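Local structure of Sodium/sialic acid symporter SiaT (Proteus mirabilis, 5NV9) at residues I133-V136 and A137-Y141; F95-P98 and F99-L103. The protein couples the inward sodium gradient to the uptake of the sialic acid N-acetylneuraminic acid across the bacterial inner membrane. All coordinates share one frame; numbering follows the deposited sequence.

Contact 1 (I133-V136 and A137-Y141). With SLB (N-acetyl-beta-neuraminic acid), chain D.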
loop_
_atom_site.group_PDB
_atom_site.type_symbol
_atom_site.label_atom_id
_atom_site.label_comp_id
_atom_site.label_asym_id
_atom_site.label_seq_id
_atom_site.Cartn_x
_atom_site.Cartn_y
_atom_site.Cartn_z
ATOM N N ILE A 133 10.587 1.677 3.360
ATOM C CA ILE A 133 11.029 1.831 4.738
ATOM C C ILE A 133 10.173 2.842 5.513
ATOM O O ILE A 133 9.751 2.559 6.662
ATOM C CB ILE A 133 12.484 2.215 4.811
ATOM C CG1 ILE A 133 13.348 1.086 4.233
ATOM C CG2 ILE A 133 12.888 2.524 6.261
ATOM C CD1 ILE A 133 13.650 -0.007 5.222
ATOM N N GLY A 134 9.884 3.993 4.895
ATOM C CA GLY A 134 8.918 4.916 5.440
ATOM C C GLY A 134 7.483 4.382 5.572
ATOM O O GLY A 134 6.816 4.637 6.579
ATOM N N ARG A 135 6.977 3.681 4.558
ATOM C CA ARG A 135 5.590 3.241 4.593
ATOM C C ARG A 135 5.349 2.277 5.781
ATOM O O ARG A 135 4.305 2.388 6.460
ATOM C CB ARG A 135 5.161 2.645 3.226
ATOM C CG ARG A 135 3.802 1.970 3.190
ATOM C CD ARG A 135 3.535 1.434 1.800
ATOM N NE ARG A 135 2.453 0.460 1.710
ATOM C CZ ARG A 135 1.174 0.755 1.811
ATOM N NH1 ARG A 135 0.795 2.032 1.989
ATOM N NH2 ARG A 135 0.254 -0.236 1.747
ATOM N N VAL A 136 6.302 1.366 6.015
ATOM C CA VAL A 136 6.259 0.447 7.118
ATOM C C VAL A 136 6.215 1.216 8.469
ATOM O O VAL A 136 5.376 0.868 9.388
ATOM C CB VAL A 136 7.461 -0.504 7.128
ATOM C CG1 VAL A 136 7.530 -1.301 8.425
ATOM C CG2 VAL A 136 7.405 -1.460 5.956
ATOM N N ALA A 137 7.112 2.209 8.615
ATOM C CA ALA A 137 7.206 3.009 9.869
ATOM C C ALA A 137 5.900 3.762 10.129
ATOM O O ALA A 137 5.359 3.716 11.224
ATOM C CB ALA A 137 8.379 3.963 9.842
ATOM N N ILE A 138 5.346 4.317 9.078
ATOM C CA ILE A 138 4.096 5.039 9.139
ATOM C C ILE A 138 2.928 4.137 9.478
ATOM O O ILE A 138 2.074 4.519 10.295
ATOM C CB ILE A 138 3.860 5.866 7.863
ATOM C CG1 ILE A 138 4.878 7.023 7.848
ATOM C CG2 ILE A 138 2.468 6.481 7.866
ATOM C CD1 ILE A 138 4.822 7.971 6.665
ATOM N N ILE A 139 2.885 2.950 8.854
ATOM C CA ILE A 139 1.780 2.028 9.023
ATOM C C ILE A 139 1.780 1.603 10.510
ATOM O O ILE A 139 0.755 1.474 11.124
ATOM C CB ILE A 139 1.860 0.801 8.111
ATOM C CG1 ILE A 139 1.354 1.159 6.709
ATOM C CG2 ILE A 139 0.989 -0.319 8.652
ATOM C CD1 ILE A 139 1.669 0.104 5.664
ATOM N N THR A 140 2.966 1.327 11.028
ATOM C CA THR A 140 3.149 0.872 12.395
ATOM C C THR A 140 2.795 1.969 13.428
ATOM O O THR A 140 2.088 1.730 14.405
ATOM C CB THR A 140 4.582 0.349 12.514
ATOM O OG1 THR A 140 4.745 -0.700 11.566
ATOM C CG2 THR A 140 4.879 -0.123 13.890
ATOM N N TYR A 141 3.264 3.176 13.166
ATOM C CA TYR A 141 2.928 4.375 13.925
ATOM C C TYR A 141 1.446 4.639 14.038
ATOM O O TYR A 141 0.979 4.802 15.166
ATOM C CB TYR A 141 3.668 5.593 13.338
ATOM C CG TYR A 141 3.366 6.898 14.062
ATOM C CD1 TYR A 141 3.733 7.074 15.381
ATOM C CD2 TYR A 141 2.725 7.939 13.420
ATOM C CE1 TYR A 141 3.455 8.257 16.056
ATOM C CE2 TYR A 141 2.451 9.128 14.079
ATOM C CZ TYR A 141 2.821 9.275 15.400
ATOM O OH TYR A 141 2.565 10.449 16.072
HETATM C C1 SLB D . -3.418 2.230 2.194
HETATM C C2 SLB D . -3.620 2.685 0.775
HETATM C C3 SLB D . -3.651 4.195 0.742
HETATM C C4 SLB D . -4.068 4.750 -0.638
HETATM C C5 SLB D . -5.454 4.166 -0.912
HETATM C C6 SLB D . -5.391 2.625 -0.874
HETATM C C7 SLB D . -6.733 1.921 -1.113
HETATM C C8 SLB D . -6.597 0.422 -1.041
HETATM C C9 SLB D . -7.893 -0.280 -1.444
HETATM C C10 SLB D . -7.105 5.302 -2.352
HETATM C C11 SLB D . -7.615 5.349 -3.769
HETATM N N5 SLB D . -5.965 4.608 -2.218
HETATM O O1A SLB D . -4.454 1.964 2.896
HETATM O O1B SLB D . -2.213 2.180 2.650
HETATM O O2 SLB D . -2.563 2.186 -0.093
HETATM O O4 SLB D . -4.143 6.218 -0.623
HETATM O O6 SLB D . -4.918 2.184 0.396
HETATM O O7 SLB D . -7.688 2.290 -0.113
HETATM O O8 SLB D . -5.534 -0.011 -1.881
HETATM O O9 SLB D . -8.231 -0.054 -2.835
HETATM O O10 SLB D . -7.717 5.808 -1.397
#

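Contact 2 (F95-P98 and F99-L103)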
loop_
_atom_site.group_PDB
_atom_site.type_symbol
_atom_site.label_atom_id
_atom_site.label_comp_id
_atom_site.label_asym_id
_atom_site.label_seq_id
_atom_site.Cartn_x
_atom_site.Cartn_y
_atom_site.Cartn_z
ATOM N N PHE A 95 -0.507 -3.719 -21.393
ATOM C CA PHE A 95 0.718 -3.021 -21.813
ATOM C C PHE A 95 1.921 -3.304 -20.941
ATOM O O PHE A 95 3.040 -3.204 -21.463
ATOM C CB PHE A 95 0.466 -1.532 -21.921
ATOM C CG PHE A 95 -0.534 -1.186 -22.976
ATOM C CD1 PHE A 95 -0.274 -1.470 -24.303
ATOM C CD2 PHE A 95 -1.731 -0.570 -22.656
ATOM C CE1 PHE A 95 -1.208 -1.175 -25.293
ATOM C CE2 PHE A 95 -2.645 -0.234 -23.637
ATOM C CZ PHE A 95 -2.392 -0.560 -24.960
ATOM N N TYR A 96 1.724 -3.619 -19.641
ATOM C CA TYR A 96 2.869 -3.702 -18.681
ATOM C C TYR A 96 3.214 -5.141 -18.387
ATOM O O TYR A 96 4.331 -5.550 -18.574
ATOM C CB TYR A 96 2.571 -2.941 -17.386
ATOM C CG TYR A 96 2.561 -1.400 -17.481
ATOM C CD1 TYR A 96 1.512 -0.715 -18.035
ATOM C CD2 TYR A 96 3.618 -0.651 -16.954
ATOM C CE1 TYR A 96 1.498 0.692 -18.133
ATOM C CE2 TYR A 96 3.625 0.750 -16.998
ATOM C CZ TYR A 96 2.577 1.416 -17.615
ATOM O OH TYR A 96 2.647 2.789 -17.641
ATOM N N ILE A 97 2.215 -5.930 -17.959
ATOM C CA ILE A 97 2.437 -7.330 -17.454
ATOM C C ILE A 97 3.204 -8.284 -18.410
ATOM O O ILE A 97 4.147 -8.996 -17.945
ATOM C CB ILE A 97 1.145 -7.948 -16.888
ATOM C CG1 ILE A 97 0.910 -7.337 -15.499
ATOM C CG2 ILE A 97 1.211 -9.465 -16.845
ATOM C CD1 ILE A 97 -0.444 -7.657 -14.881
ATOM N N PRO A 98 2.957 -8.175 -19.717
ATOM C CA PRO A 98 3.768 -8.993 -20.649
ATOM C C PRO A 98 5.268 -8.749 -20.589
ATOM O O PRO A 98 6.034 -9.714 -20.684
ATOM C CB PRO A 98 3.181 -8.663 -22.034
ATOM C CG PRO A 98 1.797 -8.169 -21.750
ATOM C CD PRO A 98 1.903 -7.426 -20.433
ATOM N N PHE A 99 5.698 -7.501 -20.389
ATOM C CA PHE A 99 7.143 -7.233 -20.239
ATOM C C PHE A 99 7.685 -7.826 -18.978
ATOM O O PHE A 99 8.729 -8.494 -18.993
ATOM C CB PHE A 99 7.457 -5.735 -20.296
ATOM C CG PHE A 99 7.336 -5.173 -21.689
ATOM C CD1 PHE A 99 6.130 -4.751 -22.172
ATOM C CD2 PHE A 99 8.456 -5.094 -22.518
ATOM C CE1 PHE A 99 6.030 -4.280 -23.453
ATOM C CE2 PHE A 99 8.348 -4.607 -23.798
ATOM C CZ PHE A 99 7.127 -4.211 -24.270
ATOM N N PHE A 100 6.939 -7.625 -17.895
ATOM C CA PHE A 100 7.348 -8.091 -16.583
ATOM C C PHE A 100 7.466 -9.627 -16.597
ATOM O O PHE A 100 8.421 -10.188 -16.039
ATOM C CB PHE A 100 6.337 -7.654 -15.475
ATOM C CG PHE A 100 6.364 -6.165 -15.124
ATOM C CD1 PHE A 100 7.556 -5.476 -14.933
ATOM C CD2 PHE A 100 5.187 -5.457 -14.942
ATOM C CE1 PHE A 100 7.555 -4.094 -14.590
ATOM C CE2 PHE A 100 5.182 -4.094 -14.610
ATOM C CZ PHE A 100 6.359 -3.408 -14.417
ATOM N N ARG A 101 6.487 -10.303 -17.175
ATOM C CA ARG A 101 6.506 -11.726 -17.200
ATOM C C ARG A 101 7.589 -12.274 -18.113
ATOM O O ARG A 101 8.263 -13.214 -17.730
ATOM C CB ARG A 101 5.148 -12.293 -17.590
ATOM C CG ARG A 101 4.203 -12.146 -16.399
ATOM C CD ARG A 101 2.840 -12.753 -16.637
ATOM N NE ARG A 101 2.929 -14.214 -16.662
ATOM C CZ ARG A 101 3.029 -15.028 -15.608
ATOM N NH1 ARG A 101 3.077 -14.579 -14.341
ATOM N NH2 ARG A 101 3.100 -16.302 -15.845
ATOM N N LYS A 102 7.718 -11.725 -19.326
ATOM C CA LYS A 102 8.649 -12.283 -20.303
ATOM C C LYS A 102 10.082 -12.071 -19.896
ATOM O O LYS A 102 10.963 -12.855 -20.267
ATOM C CB LYS A 102 8.457 -11.677 -21.674
ATOM C CG LYS A 102 7.223 -12.217 -22.354
ATOM C CD LYS A 102 6.982 -11.472 -23.614
ATOM C CE LYS A 102 5.551 -11.579 -24.049
ATOM N NZ LYS A 102 5.349 -12.894 -24.598
ATOM N N LEU A 103 10.330 -10.994 -19.161
ATOM C CA LEU A 103 11.669 -10.758 -18.630
ATOM C C LEU A 103 11.948 -11.584 -17.394
ATOM O O LEU A 103 13.039 -11.512 -16.906
ATOM C CB LEU A 103 11.936 -9.264 -18.334
ATOM C CG LEU A 103 11.980 -8.267 -19.523
ATOM C CD1 LEU A 103 11.878 -6.841 -19.014
ATOM C CD2 LEU A 103 13.203 -8.414 -20.408
#

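Contact 1 (I133-V136 and A137-Y141)
The guanidinium of Arg-135 has the CD1 methyl of Ile-139 over the centre of one face, 3.9 Å above its plane. At the edge, in that plane, lies carboxylate oxygen O1B of the bound N-acetyl-beta-neuraminic acid. Arg-135 NH1 donates to O1B of the sialic acid over 3.1 Å, with an N-H...O angle of 161°. The other terminal nitrogen, NH2, bonds to the backbone O of Thr-58. With Arg-135 CG anti to the backbone N (chi1 172°) and the chain extended to NE, the guanidinium reaches the substrate carboxylate. The side chain of Ile-139, one turn on, crosses it obliquely, with CD1 3.8 Å from Arg-135 CG. Ile-139 CG1 also rests 3.2 Å from Arg-135 O, which accepts from Ile-139 N. On another side of the helix, Val-136 O is gripped twice. Thr-140 OG1 donates to Val-136 O at 2.8 Å and Thr-140 N to the same Val-136 O at 3.0 Å, from opposite faces of the carbonyl plane. The buried hydroxyl thus has its partner within its own helix. Thr-140 also touches Ala-392 of helix 370-398 and Ile-344 of helix 328-361. In this LeuT-fold transporter, Ile-139 also packs on Ser-343, a sodium ligand, and on Ser-60, a substrate-binding residue. The arrangement is consistent with charge recognition of the carboxylate by Arg-135, with the Thr-58 carbonyl holding its NH2.

Contact 2 (F95-P98 and F99-L103)
Contact 2 lies at a proline kink near the cytoplasmic end of helix 89-102. One turn apart, Tyr-96 CB and Phe-100 CE2 meet at 4.0 Å. CE2 lies at the edge of the Tyr-96 ring, near its plane. Phe-100 CG is anti to its own carbonyl carbon (chi1 -72°), which turns the ring back along the helix toward Tyr-96. Both side chains pack on Phe-422 of helix 415-427. Tyr-96 also touches Met-423 and Ile-426 there.

Pro-98 has no N-H to give to the turn before it, and the helix bends at this point. The bonding across the proline is uneven. Tyr-96 O takes Phe-99 N, three residues on, at 3.0 Å, with the donor above the carbonyl plane and a bent N-H...O angle of 130°. The bond from Phe-100 N to Tyr-96 O is weak, at 3.4 Å. Regular helical bonding follows: Arg-101 N reaches Ile-97 O at 2.8 Å, and Lys-102 N bonds to Pro-98 O. The Phe-99 ring turns its edge to the carbonyl of the preceding turn, with CD1 3.5 Å from Phe-95 O.

Ile-97 and Arg-101 lie side by side and point the same way. Ile-97 CG2 meets Arg-101 CD at 3.7 Å. The arginine chain then bends at chi3 (71°), and its NH1 bonds to the backbone O of Tyr-261 and of Thr-264. Ile-97 packs on Ile-267, Thr-270 and Leu-274 of helix 267-301. The aliphatic part of Lys-102 folds alongside Pro-98 O, with Lys-102 CG 3.2 Å from that oxygen. Lys-102 and Phe-99 both touch Leu-488 near the C terminus.

From the N terminus, the chain reaches contact 2 first, at the cytoplasmic end of helix 89-102. It then passes through helix 110-115 and enters the long transmembrane helix 118-151, where contact 1 lies. The two are in series and neither nest nor cross. Each is local to one helix, so neither closes a loop. Their centres are 30 Å apart and their nearest atoms about 17 Å, with no touch. Contact 1 lies deep in the chain, against helices 328-361 and 370-398, beside the substrate. Contact 2 sits farther out, between helices 267-301 and 415-427, away from the binding sites.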